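Local coordinates for GDP-mannose-dependent alpha-(1-6)-phosphatidylinositol monomannoside mannosyltransferase (Corynebacterium glutamicum, PDB 3OKP), which belongs to the GT-B glycosyltransferases, enzymes built from two Rossmann-like domains that face each other across a deep cleft, at residues R246-T249 with D250-Q253; D332-S335 with E336-E340. All blocks are in the same frame, centred on the assembly; numbering follows the deposited sequence.

Contact 1 of 2, residues R246-T249 with D250-Q253; sequences RLAT and DVSQ
Ala248 and Val251 close a beta turn where helix 241-247 ends. Val251 N donates to Ala248 O at 3.0 Å, with an N-H...O angle of 145°. Thr249 and Asp250 occupy the two corner positions, and their backbone angles fit a type I turn.

Val251 CG2 packs beside the same carbonyl, 3.4 Å from Ala248 O, and makes an apolar contact with Ala248 CB at 4.1 Å. Val251 CG1 stands anti to the carbonyl carbon (chi1 -69°), which leaves CG2 between the backbone N and the carbonyl carbon, next to the alanine.

A water fastens the next step of the chain. It donates to Thr249 O at 2.7 Å and is hydrogen-bonded to Ser252 OG at 2.6 Å. It thus links a turn carbonyl to a side chain three residues on.

The threonine also faces back to the helix. Thr249 OG1 makes a short 2.5 Å hydrogen bond to Arg246 O. The hydroxyl stands beside the threonine's own backbone N, and Thr249 N reaches the same Arg246 O in a weak bond of 3.3 Å. Hydroxyl and amide therefore share one carbonyl of the last helical turn, just where Ala248 leaves helical geometry.

The turn lies at the surface, in the connection from helix 241-247 to strand 255-259. Its buried member, Ala248, packs on Val255 and Phe257 of that strand. Val251 rests on Pro221 and Ile224 of helix 213-226, while Leu247 meets Asp214 and Ile217 of the same helix.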
ATOM      1  N   ARG A 246     -18.278   7.032 -19.931  1.00 17.01           N
ATOM      2  CA  ARG A 246     -18.650   6.745 -21.320  1.00 17.87           C
ATOM      3  C   ARG A 246     -18.788   5.238 -21.557  1.00 17.37           C
ATOM      4  O   ARG A 246     -19.725   4.788 -22.218  1.00 17.52           O
ATOM      5  CB  ARG A 246     -17.633   7.348 -22.294  1.00 18.33           C
ATOM      6  CG  ARG A 246     -18.179   7.552 -23.706  1.00 19.89           C
ATOM      7  CD  ARG A 246     -17.077   7.820 -24.729  1.00 20.47           C
ATOM      8  NE  ARG A 246     -16.309   6.612 -25.034  1.00 23.30           N
ATOM      9  CZ  ARG A 246     -15.035   6.419 -24.702  1.00 24.21           C
ATOM     10  NH1 ARG A 246     -14.353   7.359 -24.058  1.00 24.90           N
ATOM     11  NH2 ARG A 246     -14.436   5.279 -25.026  1.00 24.77           N
ATOM     12  N   LEU A 247     -17.851   4.470 -21.007  1.00 16.88           N
ATOM     13  CA  LEU A 247     -17.896   3.010 -21.070  1.00 16.64           C
ATOM     14  C   LEU A 247     -19.150   2.442 -20.404  1.00 16.16           C
ATOM     15  O   LEU A 247     -19.702   1.442 -20.860  1.00 16.05           O
ATOM     16  CB  LEU A 247     -16.637   2.415 -20.427  1.00 16.37           C
ATOM     17  CG  LEU A 247     -15.493   1.841 -21.281  1.00 17.14           C
ATOM     18  CD1 LEU A 247     -15.456   2.335 -22.731  1.00 17.42           C
ATOM     19  CD2 LEU A 247     -14.153   2.073 -20.590  1.00 16.74           C
ATOM     20  N   ALA A 248     -19.602   3.101 -19.340  1.00 15.87           N
ATOM     21  CA  ALA A 248     -20.731   2.627 -18.545  1.00 15.86           C
ATOM     22  C   ALA A 248     -22.104   3.102 -19.039  1.00 16.21           C
ATOM     23  O   ALA A 248     -23.116   2.833 -18.391  1.00 16.11           O
ATOM     24  CB  ALA A 248     -20.532   3.004 -17.079  1.00 15.36           C
ATOM     25  N   THR A 249     -22.134   3.782 -20.187  1.00 16.94           N
ATOM     26  CA  THR A 249     -23.356   4.422 -20.705  1.00 17.78           C
ATOM     27  C   THR A 249     -24.550   3.472 -20.849  1.00 17.74           C
ATOM     28  O   THR A 249     -25.675   3.835 -20.499  1.00 18.11           O
ATOM     29  CB  THR A 249     -23.108   5.159 -22.051  1.00 18.28           C
ATOM     30  OG1 THR A 249     -21.945   5.985 -21.941  1.00 19.07           O
ATOM     31  CG2 THR A 249     -24.299   6.042 -22.417  1.00 19.11           C
ATOM     32  N   ASP A 250     -24.304   2.264 -21.350  1.00 17.75           N
ATOM     33  CA  ASP A 250     -25.382   1.294 -21.576  1.00 17.78           C
ATOM     34  C   ASP A 250     -25.687   0.416 -20.360  1.00 17.12           C
ATOM     35  O   ASP A 250     -26.617  -0.394 -20.392  1.00 17.31           O
ATOM     36  CB  ASP A 250     -25.082   0.437 -22.813  1.00 18.29           C
ATOM     37  CG  ASP A 250     -25.045   1.256 -24.096  1.00 19.54           C
ATOM     38  OD1 ASP A 250     -25.832   2.222 -24.216  1.00 20.86           O
ATOM     39  OD2 ASP A 250     -24.229   0.931 -24.985  1.00 20.64           O
ATOM     40  N   VAL A 251     -24.909   0.583 -19.292  1.00 16.34           N
ATOM     41  CA  VAL A 251     -25.134  -0.138 -18.032  1.00 15.53           C
ATOM     42  C   VAL A 251     -25.332   0.836 -16.859  1.00 15.18           C
ATOM     43  O   VAL A 251     -25.070   0.502 -15.703  1.00 14.77           O
ATOM     44  CB  VAL A 251     -23.991  -1.152 -17.726  1.00 15.20           C
ATOM     45  CG1 VAL A 251     -24.019  -2.313 -18.713  1.00 15.17           C
ATOM     46  CG2 VAL A 251     -22.617  -0.468 -17.735  1.00 14.65           C
ATOM     47  N   SER A 252     -25.829   2.030 -17.177  1.00 15.30           N
ATOM     48  CA  SER A 252     -25.895   3.155 -16.235  1.00 15.10           C
ATOM     49  C   SER A 252     -26.689   2.886 -14.953  1.00 14.63           C
ATOM     50  O   SER A 252     -26.351   3.413 -13.889  1.00 14.49           O
ATOM     51  CB  SER A 252     -26.450   4.396 -16.942  1.00 15.70           C
ATOM     52  OG  SER A 252     -27.822   4.228 -17.265  1.00 16.13           O
ATOM     53  N   GLN A 253     -27.738   2.072 -15.059  1.00 14.14           N
ATOM     54  CA  GLN A 253     -28.595   1.762 -13.915  1.00 13.64           C
ATOM     55  C   GLN A 253     -27.922   0.832 -12.907  1.00 12.98           C
ATOM     56  O   GLN A 253     -28.345   0.758 -11.751  1.00 12.93           O
ATOM     57  CB  GLN A 253     -29.913   1.136 -14.377  1.00 13.81           C
ATOM     58  CG  GLN A 253     -30.799   2.054 -15.198  1.00 14.16           C
ATOM     59  CD  GLN A 253     -32.058   1.360 -15.666  1.00 14.68           C
ATOM     60  OE1 GLN A 253     -32.092   0.783 -16.759  1.00 15.24           O
ATOM     61  NE2 GLN A 253     -33.095   1.383 -14.832  1.00 13.18           N
TER
HETATM   62  O   HOH W   1     -28.036   3.003 -19.598  1.00 25.29           O

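Contact 2 of 2, residues D332-S335 with E336-E340; sequences DKLS and ELLIE
Helix 331-342 is an amphipathic alpha-helix of the Rossmann-like C-terminal domain, and this contact is one stretch of its i to i+4 bonding. Glu336 N, Leu337 N, Leu338 N and Ile339 N donate in turn to the carbonyls of Asp332, Lys333, Leu334 and Ser335. The bond from Leu337 N to Lys333 O is 2.8 Å long and nearly straight, at 169°.

One flank is exposed and charged. Lys333 starts with CG anti to its backbone N and then bends at chi2 (67°), which turns the chain along the helix toward Glu336 and Leu337. Its NZ ends 3.7 Å from Glu336 OE1, a long salt bridge. The aliphatic part also packs: Lys333 CE lies 3.8 Å from Leu337 CD1, and the lysine chain crosses the leucine branches.

Another side is buried. Leu334 CD1 and Leu338 CD1 meet at 4.2 Å. Leu334 also packs on Leu216 and Ala219 of helix 213-226. Ile339, at the margin of this side, touches Ala226 of that helix. Leu337 leans on Val326.

Ser335 turns its hydroxyl back on its own helix. Ser335 OG is hydrogen-bonded to Val331 O, and Asp332 O, 3.1 Å from OG, is a possible alternative acceptor for the same single proton.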
ATOM      1  N   ASP A 332     -15.293 -12.724 -20.426  1.00 15.95           N
ATOM      2  CA  ASP A 332     -16.092 -13.908 -20.121  1.00 15.89           C
ATOM      3  C   ASP A 332     -15.758 -14.520 -18.764  1.00 15.12           C
ATOM      4  O   ASP A 332     -16.663 -14.869 -18.008  1.00 14.88           O
ATOM      5  CB  ASP A 332     -15.964 -14.962 -21.229  1.00 16.75           C
ATOM      6  CG  ASP A 332     -16.848 -14.664 -22.427  1.00 18.10           C
ATOM      7  OD1 ASP A 332     -17.620 -13.680 -22.388  1.00 19.71           O
ATOM      8  OD2 ASP A 332     -16.775 -15.420 -23.416  1.00 19.91           O
ATOM      9  N   LYS A 333     -14.467 -14.640 -18.457  1.00 14.33           N
ATOM     10  CA  LYS A 333     -14.038 -15.234 -17.188  1.00 13.74           C
ATOM     11  C   LYS A 333     -14.356 -14.329 -15.992  1.00 12.57           C
ATOM     12  O   LYS A 333     -14.826 -14.808 -14.956  1.00 12.14           O
ATOM     13  CB  LYS A 333     -12.550 -15.604 -17.224  1.00 13.99           C
ATOM     14  CG  LYS A 333     -12.029 -16.333 -15.980  1.00 15.21           C
ATOM     15  CD  LYS A 333     -12.633 -17.726 -15.812  1.00 17.64           C
ATOM     16  CE  LYS A 333     -12.093 -18.403 -14.556  1.00 18.74           C
ATOM     17  NZ  LYS A 333     -12.626 -19.781 -14.375  1.00 20.29           N
ATOM     18  N   LEU A 334     -14.109 -13.029 -16.149  1.00 11.61           N
ATOM     19  CA  LEU A 334     -14.396 -12.053 -15.097  1.00 10.93           C
ATOM     20  C   LEU A 334     -15.886 -12.021 -14.750  1.00 10.65           C
ATOM     21  O   LEU A 334     -16.252 -12.053 -13.575  1.00 10.12           O
ATOM     22  CB  LEU A 334     -13.892 -10.655 -15.486  1.00 10.67           C
ATOM     23  CG  LEU A 334     -14.073  -9.483 -14.508  1.00 10.62           C
ATOM     24  CD1 LEU A 334     -13.494  -9.774 -13.122  1.00  9.94           C
ATOM     25  CD2 LEU A 334     -13.455  -8.219 -15.085  1.00 10.50           C
ATOM     26  N   SER A 335     -16.741 -11.965 -15.771  1.00 10.76           N
ATOM     27  CA  SER A 335     -18.184 -11.969 -15.538  1.00 11.01           C
ATOM     28  C   SER A 335     -18.637 -13.305 -14.940  1.00 10.89           C
ATOM     29  O   SER A 335     -19.466 -13.325 -14.034  1.00 10.65           O
ATOM     30  CB  SER A 335     -18.964 -11.615 -16.809  1.00 11.24           C
ATOM     31  OG  SER A 335     -18.772 -12.586 -17.815  1.00 12.47           O
ATOM     32  N   GLU A 336     -18.064 -14.404 -15.433  1.00 11.19           N
ATOM     33  CA  GLU A 336     -18.351 -15.752 -14.925  1.00 11.50           C
ATOM     34  C   GLU A 336     -18.015 -15.881 -13.437  1.00 10.92           C
ATOM     35  O   GLU A 336     -18.831 -16.377 -12.654  1.00 10.67           O
ATOM     36  CB  GLU A 336     -17.588 -16.804 -15.738  1.00 11.86           C
ATOM     37  CG  GLU A 336     -17.900 -18.249 -15.372  1.00 12.84           C
ATOM     38  CD  GLU A 336     -17.167 -19.241 -16.257  1.00 13.70           C
ATOM     39  OE1 GLU A 336     -15.959 -19.455 -16.039  1.00 15.96           O
ATOM     40  OE2 GLU A 336     -17.802 -19.814 -17.168  1.00 16.12           O
ATOM     41  N   LEU A 337     -16.815 -15.433 -13.066  1.00 10.47           N
ATOM     42  CA  LEU A 337     -16.377 -15.382 -11.669  1.00 10.08           C
ATOM     43  C   LEU A 337     -17.308 -14.550 -10.789  1.00  9.42           C
ATOM     44  O   LEU A 337     -17.639 -14.956  -9.674  1.00  9.41           O
ATOM     45  CB  LEU A 337     -14.943 -14.840 -11.577  1.00 10.04           C
ATOM     46  CG  LEU A 337     -13.752 -15.759 -11.256  1.00 11.50           C
ATOM     47  CD1 LEU A 337     -14.018 -17.242 -11.507  1.00 12.16           C
ATOM     48  CD2 LEU A 337     -12.496 -15.310 -11.994  1.00 11.79           C
ATOM     49  N   LEU A 338     -17.723 -13.389 -11.290  1.00  8.75           N
ATOM     50  CA  LEU A 338     -18.632 -12.512 -10.547  1.00  8.15           C
ATOM     51  C   LEU A 338     -20.006 -13.154 -10.310  1.00  8.10           C
ATOM     52  O   LEU A 338     -20.493 -13.163  -9.180  1.00  7.96           O
ATOM     53  CB  LEU A 338     -18.758 -11.143 -11.229  1.00  7.85           C
ATOM     54  CG  LEU A 338     -17.549 -10.208 -11.067  1.00  7.47           C
ATOM     55  CD1 LEU A 338     -17.557  -9.090 -12.110  1.00  7.54           C
ATOM     56  CD2 LEU A 338     -17.473  -9.631  -9.649  1.00  6.75           C
ATOM     57  N   ILE A 339     -20.608 -13.701 -11.364  1.00  8.34           N
ATOM     58  CA  ILE A 339     -21.910 -14.375 -11.263  1.00  8.52           C
ATOM     59  C   ILE A 339     -21.836 -15.603 -10.346  1.00  9.08           C
ATOM     60  O   ILE A 339     -22.699 -15.789  -9.481  1.00  8.87           O
ATOM     61  CB  ILE A 339     -22.459 -14.788 -12.654  1.00  8.98           C
ATOM     62  CG1 ILE A 339     -22.703 -13.552 -13.534  1.00  8.62           C
ATOM     63  CG2 ILE A 339     -23.750 -15.611 -12.513  1.00  8.69           C
ATOM     64  CD1 ILE A 339     -22.769 -13.864 -15.030  1.00  8.76           C
ATOM     65  N   GLU A 340     -20.800 -16.420 -10.536  1.00  9.51           N
ATOM     66  CA  GLU A 340     -20.572 -17.622  -9.722  1.00 10.59           C
ATOM     67  C   GLU A 340     -20.515 -17.298  -8.223  1.00 10.41           C
ATOM     68  O   GLU A 340     -21.163 -17.966  -7.411  1.00 10.68           O
ATOM     69  CB  GLU A 340     -19.296 -18.343 -10.179  1.00 10.50           C
ATOM     70  CG  GLU A 340     -19.113 -19.753  -9.610  1.00 12.34           C
ATOM     71  CD  GLU A 340     -17.841 -20.438 -10.096  1.00 12.47           C
ATOM     72  OE1 GLU A 340     -16.883 -19.744 -10.501  1.00 14.48           O
ATOM     73  OE2 GLU A 340     -17.799 -21.684 -10.068  1.00 15.85           O
TER

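In the fold
Contact 1 comes first along the chain, and contact 2 follows in series some eighty residues later. Both lie in the glycosyl transferases group 1 range, within the domain built on the six-stranded parallel sheet. Their centres are 19 Å apart, and their nearest atoms about 11 Å, so they do not touch. Contact 1 leads into strand 255-259 at one edge of the sheet. Contact 2 lies on the helix that follows strand 323-325 at the other edge. Helix 213-226 joins them: it packs against side chains of both. The two local contacts thus flank one shared helix of the Rossmann-like domain.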